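Local coordinates for hydroxymethyldihydropterin pyrophosphokinase-dihydropteroate synthase, putative (PDB 5Z79), which catalyses two successive steps of folate synthesis: pyrophosphorylation of 6-hydroxymethyl-7,8-dihydropterin, then condensation of the resulting diphosphate with 4-aminobenzoate to give dihydropteroate, at residues 174-187 against 248-262. Residues are numbered along the deposited sequence; the frame is centred on the assembly and turned at random.
Sequences PLAMLVILKYIEQI and RLDIIQNLGDKIEFL. With APC (diphosphomethylphosphonic acid adenosyl ester), chain H.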
ATOM      1  N   PRO A 174       3.702   4.561  52.835  1.00 35.83           N
ATOM      2  CA  PRO A 174       4.617   4.693  51.746  1.00 35.17           C
ATOM      3  C   PRO A 174       6.051   4.491  52.099  1.00 35.28           C
ATOM      4  O   PRO A 174       6.805   4.046  51.250  1.00 34.66           O
ATOM      5  CB  PRO A 174       4.395   6.125  51.256  1.00 35.55           C
ATOM      6  CG  PRO A 174       3.718   6.812  52.335  1.00 36.58           C
ATOM      7  CD  PRO A 174       2.866   5.758  52.944  1.00 36.52           C
ATOM      8  N   LEU A 175       6.455   4.829  53.307  1.00 36.16           N
ATOM      9  CA  LEU A 175       7.851   4.632  53.664  1.00 36.39           C
ATOM     10  C   LEU A 175       8.166   3.134  53.659  1.00 35.87           C
ATOM     11  O   LEU A 175       9.055   2.666  52.954  1.00 35.41           O
ATOM     12  CB  LEU A 175       8.206   5.280  55.007  1.00 37.54           C
ATOM     13  CG  LEU A 175       9.707   5.255  55.349  1.00 37.95           C
ATOM     14  CD1 LEU A 175      10.584   5.703  54.190  1.00 37.59           C
ATOM     15  CD2 LEU A 175       9.998   6.139  56.536  1.00 39.16           C
ATOM     16  N   ALA A 176       7.400   2.361  54.400  1.00 36.03           N
ATOM     17  CA  ALA A 176       7.658   0.924  54.451  1.00 35.71           C
ATOM     18  C   ALA A 176       7.685   0.269  53.058  1.00 34.67           C
ATOM     19  O   ALA A 176       8.494  -0.596  52.809  1.00 34.46           O
ATOM     20  CB  ALA A 176       6.637   0.252  55.350  1.00 36.12           C
ATOM     21  N   MET A 177       6.793   0.685  52.175  1.00 34.14           N
ATOM     22  CA  MET A 177       6.834   0.252  50.787  1.00 33.23           C
ATOM     23  C   MET A 177       8.163   0.635  50.117  1.00 33.11           C
ATOM     24  O   MET A 177       8.760  -0.173  49.417  1.00 32.67           O
ATOM     25  CB  MET A 177       5.670   0.864  49.991  1.00 32.87           C
ATOM     26  CG  MET A 177       5.712   0.568  48.509  1.00 32.01           C
ATOM     27  SD  MET A 177       4.221   1.182  47.731  1.00 31.76           S
ATOM     28  CE  MET A 177       3.040  -0.102  48.090  1.00 31.65           C
ATOM     29  N   LEU A 178       8.622   1.861  50.335  1.00 33.63           N
ATOM     30  CA  LEU A 178       9.860   2.296  49.735  1.00 33.70           C
ATOM     31  C   LEU A 178      10.976   1.418  50.198  1.00 33.96           C
ATOM     32  O   LEU A 178      11.861   1.104  49.443  1.00 33.77           O
ATOM     33  CB  LEU A 178      10.177   3.744  50.092  1.00 34.45           C
ATOM     34  CG  LEU A 178      11.468   4.298  49.493  1.00 34.73           C
ATOM     35  CD1 LEU A 178      11.495   4.173  47.984  1.00 34.03           C
ATOM     36  CD2 LEU A 178      11.640   5.741  49.906  1.00 35.61           C
ATOM     37  N   VAL A 179      10.947   1.016  51.452  1.00 34.50           N
ATOM     38  CA  VAL A 179      12.014   0.181  52.003  1.00 34.93           C
ATOM     39  C   VAL A 179      11.984  -1.199  51.342  1.00 34.32           C
ATOM     40  O   VAL A 179      13.014  -1.756  51.050  1.00 34.45           O
ATOM     41  CB  VAL A 179      11.914   0.108  53.549  1.00 35.78           C
ATOM     42  CG1 VAL A 179      12.995  -0.781  54.138  1.00 36.34           C
ATOM     43  CG2 VAL A 179      12.049   1.496  54.144  1.00 36.48           C
ATOM     44  N   ILE A 180      10.794  -1.709  51.069  1.00 33.76           N
ATOM     45  CA  ILE A 180      10.612  -2.986  50.356  1.00 33.20           C
ATOM     46  C   ILE A 180      11.016  -2.920  48.877  1.00 32.55           C
ATOM     47  O   ILE A 180      11.496  -3.895  48.325  1.00 32.38           O
ATOM     48  CB  ILE A 180       9.147  -3.463  50.491  1.00 32.90           C
ATOM     49  CG1 ILE A 180       8.881  -3.914  51.920  1.00 33.67           C
ATOM     50  CG2 ILE A 180       8.811  -4.620  49.566  1.00 32.30           C
ATOM     51  CD1 ILE A 180       7.430  -3.775  52.327  1.00 33.72           C
ATOM     52  N   LEU A 181      10.807  -1.761  48.253  1.00 32.32           N
ATOM     53  CA  LEU A 181      11.292  -1.479  46.907  1.00 31.91           C
ATOM     54  C   LEU A 181      12.810  -1.355  46.880  1.00 32.47           C
ATOM     55  O   LEU A 181      13.456  -1.952  46.056  1.00 32.33           O
ATOM     56  CB  LEU A 181      10.618  -0.225  46.329  1.00 31.69           C
ATOM     57  CG  LEU A 181       9.094  -0.235  46.135  1.00 31.21           C
ATOM     58  CD1 LEU A 181       8.628   1.121  45.679  1.00 31.27           C
ATOM     59  CD2 LEU A 181       8.588  -1.278  45.156  1.00 30.49           C
ATOM     60  N   LYS A 182      13.408  -0.623  47.789  1.00 33.22           N
ATOM     61  CA  LYS A 182      14.862  -0.634  47.825  1.00 33.89           C
ATOM     62  C   LYS A 182      15.451  -2.050  47.998  1.00 34.04           C
ATOM     63  O   LYS A 182      16.429  -2.412  47.322  1.00 34.26           O
ATOM     64  CB  LYS A 182      15.376   0.262  48.935  1.00 34.79           C
ATOM     65  CG  LYS A 182      15.120   1.746  48.683  1.00 34.93           C
ATOM     66  CD  LYS A 182      15.894   2.301  47.489  1.00 35.01           C
ATOM     67  CE  LYS A 182      15.183   3.468  46.807  1.00 34.81           C
ATOM     68  NZ  LYS A 182      14.434   2.966  45.608  1.00 33.85           N
ATOM     69  N   TYR A 183      14.848  -2.831  48.904  1.00 34.07           N
ATOM     70  CA  TYR A 183      15.211  -4.233  49.126  1.00 34.29           C
ATOM     71  C   TYR A 183      15.186  -5.025  47.825  1.00 33.70           C
ATOM     72  O   TYR A 183      16.141  -5.702  47.519  1.00 34.10           O
ATOM     73  CB  TYR A 183      14.268  -4.891  50.169  1.00 34.37           C
ATOM     74  CG  TYR A 183      14.701  -6.288  50.697  1.00 34.93           C
ATOM     75  CD1 TYR A 183      15.892  -6.464  51.390  1.00 35.90           C
ATOM     76  CD2 TYR A 183      13.904  -7.414  50.506  1.00 34.61           C
ATOM     77  CE1 TYR A 183      16.282  -7.717  51.864  1.00 36.55           C
ATOM     78  CE2 TYR A 183      14.286  -8.666  50.970  1.00 35.25           C
ATOM     79  CZ  TYR A 183      15.480  -8.821  51.653  1.00 36.24           C
ATOM     80  OH  TYR A 183      15.864 -10.074  52.130  1.00 37.02           O
ATOM     81  N   ILE A 184      14.080  -4.949  47.090  1.00 32.84           N
ATOM     82  CA  ILE A 184      13.898  -5.633  45.796  1.00 32.24           C
ATOM     83  C   ILE A 184      15.001  -5.266  44.787  1.00 32.41           C
ATOM     84  O   ILE A 184      15.721  -6.124  44.335  1.00 32.68           O
ATOM     85  CB  ILE A 184      12.476  -5.343  45.253  1.00 31.40           C
ATOM     86  CG1 ILE A 184      11.451  -6.213  46.034  1.00 31.36           C
ATOM     87  CG2 ILE A 184      12.377  -5.535  43.755  1.00 30.82           C
ATOM     88  CD1 ILE A 184      10.024  -5.688  46.016  1.00 30.87           C
ATOM     89  N   GLU A 185      15.164  -3.987  44.472  1.00 32.41           N
ATOM     90  CA  GLU A 185      16.268  -3.525  43.641  1.00 32.80           C
ATOM     91  C   GLU A 185      17.573  -4.182  44.068  1.00 33.71           C
ATOM     92  O   GLU A 185      18.231  -4.803  43.252  1.00 33.90           O
ATOM     93  CB  GLU A 185      16.417  -1.977  43.712  1.00 33.08           C
ATOM     94  CG  GLU A 185      15.460  -1.123  42.840  1.00 32.43           C
ATOM     95  CD  GLU A 185      15.568   0.407  43.099  1.00 32.90           C
ATOM     96  OE1 GLU A 185      16.624   0.842  43.605  1.00 33.76           O
ATOM     97  OE2 GLU A 185      14.616   1.192  42.805  1.00 32.53           O
ATOM     98  N   GLN A 186      17.938  -4.076  45.334  1.00 34.35           N
ATOM     99  CA  GLN A 186      19.221  -4.617  45.754  1.00 35.38           C
ATOM    100  C   GLN A 186      19.304  -6.115  45.477  1.00 35.45           C
ATOM    101  O   GLN A 186      20.364  -6.629  45.119  1.00 36.27           O
ATOM    102  CB  GLN A 186      19.501  -4.292  47.224  1.00 36.08           C
ATOM    103  CG  GLN A 186      19.499  -2.798  47.537  1.00 37.12           C
ATOM    104  CD  GLN A 186      20.446  -1.998  46.655  1.00 36.97           C
ATOM    105  OE1 GLN A 186      21.124  -2.551  45.790  1.00 37.63           O
ATOM    106  NE2 GLN A 186      20.493  -0.688  46.873  1.00 36.22           N
ATOM    107  N   ILE A 187      18.186  -6.811  45.641  1.00 34.71           N
ATOM    108  CA  ILE A 187      18.152  -8.249  45.424  1.00 34.79           C
ATOM    109  C   ILE A 187      18.557  -8.631  44.016  1.00 34.66           C
ATOM    110  O   ILE A 187      18.803  -9.782  43.728  1.00 34.97           O
ATOM    111  CB  ILE A 187      16.752  -8.828  45.748  1.00 34.11           C
ATOM    112  CG1 ILE A 187      16.597  -9.006  47.267  1.00 34.68           C
ATOM    113  CG2 ILE A 187      16.538 -10.202  45.120  1.00 34.04           C
ATOM    114  CD1 ILE A 187      15.172  -9.256  47.696  1.00 34.14           C
ATOM    115  N   ARG A 248      20.369 -12.216  53.751  1.00 41.48           N
ATOM    116  CA  ARG A 248      20.713 -10.945  53.131  1.00 40.89           C
ATOM    117  C   ARG A 248      20.893  -9.865  54.184  1.00 41.30           C
ATOM    118  O   ARG A 248      20.550  -8.722  53.976  1.00 40.62           O
ATOM    119  CB  ARG A 248      19.639 -10.550  52.143  1.00 39.43           C
ATOM    120  CG  ARG A 248      19.355 -11.655  51.162  1.00 39.07           C
ATOM    121  CD  ARG A 248      18.162 -11.377  50.262  1.00 37.71           C
ATOM    122  NE  ARG A 248      17.885 -12.517  49.375  1.00 37.49           N
ATOM    123  CZ  ARG A 248      18.567 -12.809  48.251  1.00 37.50           C
ATOM    124  NH1 ARG A 248      19.582 -12.043  47.847  1.00 37.74           N
ATOM    125  NH2 ARG A 248      18.232 -13.884  47.510  1.00 37.38           N
ATOM    126  N   LEU A 249      21.455 -10.221  55.323  1.00 42.52           N
ATOM    127  CA  LEU A 249      21.693  -9.240  56.357  1.00 43.07           C
ATOM    128  C   LEU A 249      22.744  -8.188  55.995  1.00 43.37           C
ATOM    129  O   LEU A 249      22.849  -7.200  56.697  1.00 43.69           O
ATOM    130  CB  LEU A 249      22.117  -9.928  57.654  1.00 44.48           C
ATOM    131  CG  LEU A 249      21.157 -10.945  58.263  1.00 44.57           C
ATOM    132  CD1 LEU A 249      21.774 -11.621  59.468  1.00 46.17           C
ATOM    133  CD2 LEU A 249      19.853 -10.277  58.618  1.00 43.72           C
ATOM    134  N   ASP A 250      23.536  -8.384  54.940  1.00 43.42           N
ATOM    135  CA  ASP A 250      24.531  -7.363  54.535  1.00 43.82           C
ATOM    136  C   ASP A 250      23.837  -6.235  53.792  1.00 42.62           C
ATOM    137  O   ASP A 250      24.234  -5.074  53.895  1.00 42.90           O
ATOM    138  CB  ASP A 250      25.608  -7.968  53.634  1.00 44.44           C
ATOM    139  CG  ASP A 250      26.850  -7.058  53.486  1.00 45.39           C
ATOM    140  OD1 ASP A 250      26.746  -5.987  52.858  1.00 44.81           O
ATOM    141  OD2 ASP A 250      27.950  -7.419  53.972  1.00 46.84           O
ATOM    142  N   ILE A 251      22.825  -6.614  53.008  1.00 41.41           N
ATOM    143  CA  ILE A 251      21.881  -5.692  52.402  1.00 40.22           C
ATOM    144  C   ILE A 251      21.076  -5.007  53.508  1.00 40.15           C
ATOM    145  O   ILE A 251      21.259  -3.852  53.762  1.00 40.38           O
ATOM    146  CB  ILE A 251      20.939  -6.439  51.438  1.00 39.10           C
ATOM    147  CG1 ILE A 251      21.719  -6.996  50.269  1.00 39.21           C
ATOM    148  CG2 ILE A 251      19.821  -5.550  50.922  1.00 37.95           C
ATOM    149  CD1 ILE A 251      20.865  -7.811  49.326  1.00 38.24           C
ATOM    150  N   ILE A 252      20.210  -5.728  54.187  1.00 39.99           N
ATOM    151  CA  ILE A 252      19.261  -5.134  55.113  1.00 39.86           C
ATOM    152  C   ILE A 252      19.861  -4.061  56.013  1.00 40.74           C
ATOM    153  O   ILE A 252      19.265  -3.041  56.280  1.00 40.52           O
ATOM    154  CB  ILE A 252      18.651  -6.252  55.968  1.00 40.15           C
ATOM    155  CG1 ILE A 252      17.656  -7.028  55.122  1.00 39.14           C
ATOM    156  CG2 ILE A 252      17.978  -5.697  57.214  1.00 40.53           C
ATOM    157  CD1 ILE A 252      16.884  -8.080  55.867  1.00 39.42           C
ATOM    158  N   GLN A 253      21.056  -4.320  56.482  1.00 41.86           N
ATOM    159  CA  GLN A 253      21.790  -3.411  57.333  1.00 42.89           C
ATOM    160  C   GLN A 253      22.085  -2.045  56.749  1.00 42.76           C
ATOM    161  O   GLN A 253      22.148  -1.061  57.457  1.00 43.31           O
ATOM    162  CB  GLN A 253      23.107  -4.075  57.590  1.00 44.08           C
ATOM    163  CG  GLN A 253      24.043  -3.322  58.458  1.00 45.37           C
ATOM    164  CD  GLN A 253      25.079  -4.262  58.992  1.00 46.65           C
ATOM    165  OE1 GLN A 253      25.372  -5.304  58.379  1.00 46.60           O
ATOM    166  NE2 GLN A 253      25.632  -3.933  60.157  1.00 47.91           N
ATOM    167  N   ASN A 254      22.309  -1.993  55.452  1.00 42.15           N
ATOM    168  CA  ASN A 254      22.757  -0.776  54.810  1.00 42.24           C
ATOM    169  C   ASN A 254      21.708  -0.132  53.929  1.00 41.05           C
ATOM    170  O   ASN A 254      21.975   0.875  53.273  1.00 41.10           O
ATOM    171  CB  ASN A 254      23.984  -1.099  53.976  1.00 42.77           C
ATOM    172  CG  ASN A 254      25.142  -1.562  54.822  1.00 44.19           C
ATOM    173  OD1 ASN A 254      25.776  -0.753  55.485  1.00 45.19           O
ATOM    174  ND2 ASN A 254      25.425  -2.864  54.806  1.00 44.38           N
ATOM    175  N   LEU A 255      20.512  -0.688  53.917  1.00 40.11           N
ATOM    176  CA  LEU A 255      19.527  -0.247  52.958  1.00 39.00           C
ATOM    177  C   LEU A 255      19.162   1.217  53.132  1.00 39.14           C
ATOM    178  O   LEU A 255      18.652   1.836  52.197  1.00 38.50           O
ATOM    179  CB  LEU A 255      18.275  -1.099  53.043  1.00 38.14           C
ATOM    180  CG  LEU A 255      17.520  -1.212  51.732  1.00 37.00           C
ATOM    181  CD1 LEU A 255      18.395  -1.859  50.671  1.00 36.93           C
ATOM    182  CD2 LEU A 255      16.269  -2.036  51.937  1.00 36.34           C
ATOM    183  N   GLY A 256      19.415   1.749  54.339  1.00 40.06           N
ATOM    184  CA  GLY A 256      19.131   3.144  54.690  1.00 40.46           C
ATOM    185  C   GLY A 256      19.876   4.144  53.817  1.00 40.80           C
ATOM    186  O   GLY A 256      19.333   5.196  53.408  1.00 40.64           O
ATOM    187  N   ASP A 257      21.120   3.799  53.491  1.00 41.37           N
ATOM    188  CA  ASP A 257      21.954   4.636  52.629  1.00 41.87           C
ATOM    189  C   ASP A 257      21.222   4.987  51.353  1.00 40.90           C
ATOM    190  O   ASP A 257      21.396   6.087  50.841  1.00 41.30           O
ATOM    191  CB  ASP A 257      23.282   3.946  52.336  1.00 42.54           C
ATOM    192  CG  ASP A 257      24.081   3.656  53.611  1.00 43.69           C
ATOM    193  OD1 ASP A 257      23.538   3.825  54.747  1.00 43.86           O
ATOM    194  OD2 ASP A 257      25.255   3.243  53.486  1.00 44.54           O
ATOM    195  N   LYS A 258      20.363   4.081  50.889  1.00 39.73           N
ATOM    196  CA  LYS A 258      19.583   4.283  49.666  1.00 38.77           C
ATOM    197  C   LYS A 258      18.266   5.097  49.822  1.00 38.32           C
ATOM    198  O   LYS A 258      17.444   5.152  48.878  1.00 37.48           O
ATOM    199  CB  LYS A 258      19.246   2.924  49.033  1.00 37.81           C
ATOM    200  CG  LYS A 258      20.398   1.930  48.883  1.00 38.25           C
ATOM    201  CD  LYS A 258      21.367   2.327  47.797  1.00 38.72           C
ATOM    202  CE  LYS A 258      22.408   1.239  47.605  1.00 39.19           C
ATOM    203  NZ  LYS A 258      23.573   1.398  48.529  1.00 40.53           N
ATOM    204  N   ILE A 259      18.055   5.729  50.987  1.00 38.96           N
ATOM    205  CA  ILE A 259      16.789   6.437  51.238  1.00 38.69           C
ATOM    206  C   ILE A 259      17.063   7.719  51.971  1.00 39.83           C
ATOM    207  O   ILE A 259      17.209   7.728  53.191  1.00 40.50           O
ATOM    208  CB  ILE A 259      15.751   5.580  52.013  1.00 38.14           C
ATOM    209  CG1 ILE A 259      15.376   4.367  51.196  1.00 37.06           C
ATOM    210  CG2 ILE A 259      14.463   6.344  52.283  1.00 38.05           C
ATOM    211  CD1 ILE A 259      14.347   3.494  51.852  1.00 36.61           C
ATOM    212  N   GLU A 260      17.064   8.802  51.201  1.00 40.10           N
ATOM    213  CA  GLU A 260      17.371  10.122  51.697  1.00 41.30           C
ATOM    214  C   GLU A 260      16.174  10.988  51.921  1.00 41.36           C
ATOM    215  O   GLU A 260      16.227  11.860  52.758  1.00 42.39           O
ATOM    216  CB  GLU A 260      18.326  10.817  50.747  1.00 41.92           C
ATOM    217  CG  GLU A 260      19.694  10.185  50.780  1.00 42.36           C
ATOM    218  CD  GLU A 260      20.733  11.134  50.257  1.00 43.52           C
ATOM    219  OE1 GLU A 260      20.840  11.226  49.005  1.00 43.24           O
ATOM    220  OE2 GLU A 260      21.419  11.792  51.089  1.00 44.79           O
ATOM    221  N   PHE A 261      15.103  10.786  51.180  1.00 40.40           N
ATOM    222  CA  PHE A 261      13.888  11.534  51.472  1.00 40.56           C
ATOM    223  C   PHE A 261      12.666  10.792  50.995  1.00 39.38           C
ATOM    224  O   PHE A 261      12.780   9.723  50.418  1.00 38.44           O
ATOM    225  CB  PHE A 261      13.961  12.963  50.904  1.00 41.42           C
ATOM    226  CG  PHE A 261      13.990  13.017  49.429  1.00 40.88           C
ATOM    227  CD1 PHE A 261      15.190  12.943  48.753  1.00 41.09           C
ATOM    228  CD2 PHE A 261      12.811  13.129  48.709  1.00 40.26           C
ATOM    229  CE1 PHE A 261      15.213  12.966  47.374  1.00 40.67           C
ATOM    230  CE2 PHE A 261      12.828  13.179  47.328  1.00 39.82           C
ATOM    231  CZ  PHE A 261      14.037  13.095  46.659  1.00 40.02           C
ATOM    232  N   LEU A 262      11.498  11.326  51.296  1.00 39.54           N
ATOM    233  CA  LEU A 262      10.273  10.706  50.848  1.00 38.59           C
ATOM    234  C   LEU A 262       9.303  11.798  50.455  1.00 39.00           C
ATOM    235  O   LEU A 262       9.185  12.820  51.125  1.00 40.09           O
ATOM    236  CB  LEU A 262       9.686   9.747  51.893  1.00 38.34           C
ATOM    237  CG  LEU A 262       8.241   9.290  51.697  1.00 37.72           C
ATOM    238  CD1 LEU A 262       8.116   8.175  50.698  1.00 36.52           C
ATOM    239  CD2 LEU A 262       7.655   8.854  53.015  1.00 38.11           C
TER
HETATM  240  PG  APC H1102      14.123   8.608  39.446  0.79 89.47           P
HETATM  241  O1G APC H1102      13.988   7.549  38.373  0.79 71.36           O
HETATM  242  O2G APC H1102      13.634   8.137  40.796  0.79 92.01           O
HETATM  243  O3G APC H1102      13.534   9.940  39.037  0.79 73.60           O
HETATM  244  PB  APC H1102      16.872   7.966  40.231  0.79 85.98           P
HETATM  245  O1B APC H1102      18.186   8.356  39.610  0.79109.88           O
HETATM  246  O2B APC H1102      16.472   6.532  40.046  0.79 96.86           O
HETATM  247  O3B APC H1102      15.705   8.873  39.635  0.79 94.32           O
HETATM  248  PA  APC H1102      16.698   6.922  43.105  0.79 78.06           P
HETATM  249  O1A APC H1102      17.775   5.924  42.782  0.79 67.00           O
HETATM  250  O2A APC H1102      15.283   6.414  43.010  0.79 62.69           O
HETATM  251  C3A APC H1102      16.892   8.369  42.012  0.79 79.29           C
HETATM  252  O5' APC H1102      16.950   7.441  44.595  0.79 84.39           O
HETATM  253  C5' APC H1102      17.354   8.785  44.965  0.79 68.96           C
HETATM  254  C4' APC H1102      16.499   9.263  46.113  0.79 56.91           C
HETATM  255  O4' APC H1102      15.109   9.207  45.711  0.79 51.80           O
HETATM  256  C3' APC H1102      16.598   8.459  47.420  0.79 49.90           C
HETATM  257  O3' APC H1102      17.006   9.302  48.482  0.79 43.83           O
HETATM  258  C2' APC H1102      15.188   7.892  47.642  0.79 45.75           C
HETATM  259  O2' APC H1102      14.740   7.963  48.977  0.79 45.24           O
HETATM  260  C1' APC H1102      14.317   8.813  46.801  0.79 36.43           C
HETATM  261  N9  APC H1102      13.111   8.172  46.288  0.79 32.11           N
HETATM  262  C8  APC H1102      13.011   7.038  45.516  0.79 36.23           C
HETATM  263  N7  APC H1102      11.774   6.725  45.199  0.79 25.01           N
HETATM  264  C5  APC H1102      11.010   7.720  45.793  0.79 22.29           C
HETATM  265  C6  APC H1102       9.622   7.963  45.828  0.79 19.86           C
HETATM  266  N6  APC H1102       8.716   7.202  45.223  0.79 17.09           N
HETATM  267  N1  APC H1102       9.197   9.052  46.506  0.79 19.98           N
HETATM  268  C2  APC H1102      10.115   9.822  47.108  0.79 22.49           C
HETATM  269  N3  APC H1102      11.436   9.698  47.149  0.79 20.24           N
HETATM  270  C4  APC H1102      11.826   8.615  46.464  0.79 25.11           C
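Leu255 drops onto helix 174-187 among Val179, Lys182, Tyr183 and Gln186. Its chi1 of -151°, roughly anti to the backbone N, carries CG over Lys182 CB; CD1 then lies 3.5 Å from Gln186 CG, while CD2 rests on the backbone at Val179 O and Tyr183 N, covering their hydrogen bond. Toward the C-terminal end of helix 174-188, Tyr183 (chi1 -169°) swings its ring across to helix 249-252, where CE1 is 3.6 Å from Ile252 CG1 and CD1 touches Ile251 CG2. The extended Arg248 chain passes the Tyr183 hydroxyl with its CD, and that hydroxyl, hydrogen-bonded to Glu90, lies at the guanidinium's edge, near its plane; Ile187 CG1 lies over one face of the guanidinium. Toward the N-terminal end Ile259 meets Leu178 tip to tip, CG2 to CD2 at 3.7 Å. Bent at chi2 and chi4, Lys182 runs past Lys258 O and turns NZ back to Glu185 OE2, a salt bridge whose hydrogen bond is weak. This end lines the pyrophosphokinase nucleotide pocket: Glu260 N donates to APC O3' at 2.8 Å, APC O2' donates to Phe261 O, and Leu178 CD1 borders the adenine. With no hydrogen bond between the segments, the contact rests on apolar side chains and the aliphatic parts of Lys182 and Gln186. Helix 227-235 packs on Val179 and Ile252, strand 207-213 and helix 27-42 flank Leu181 and Ile184, and Leu262 pairs with strand 218-220.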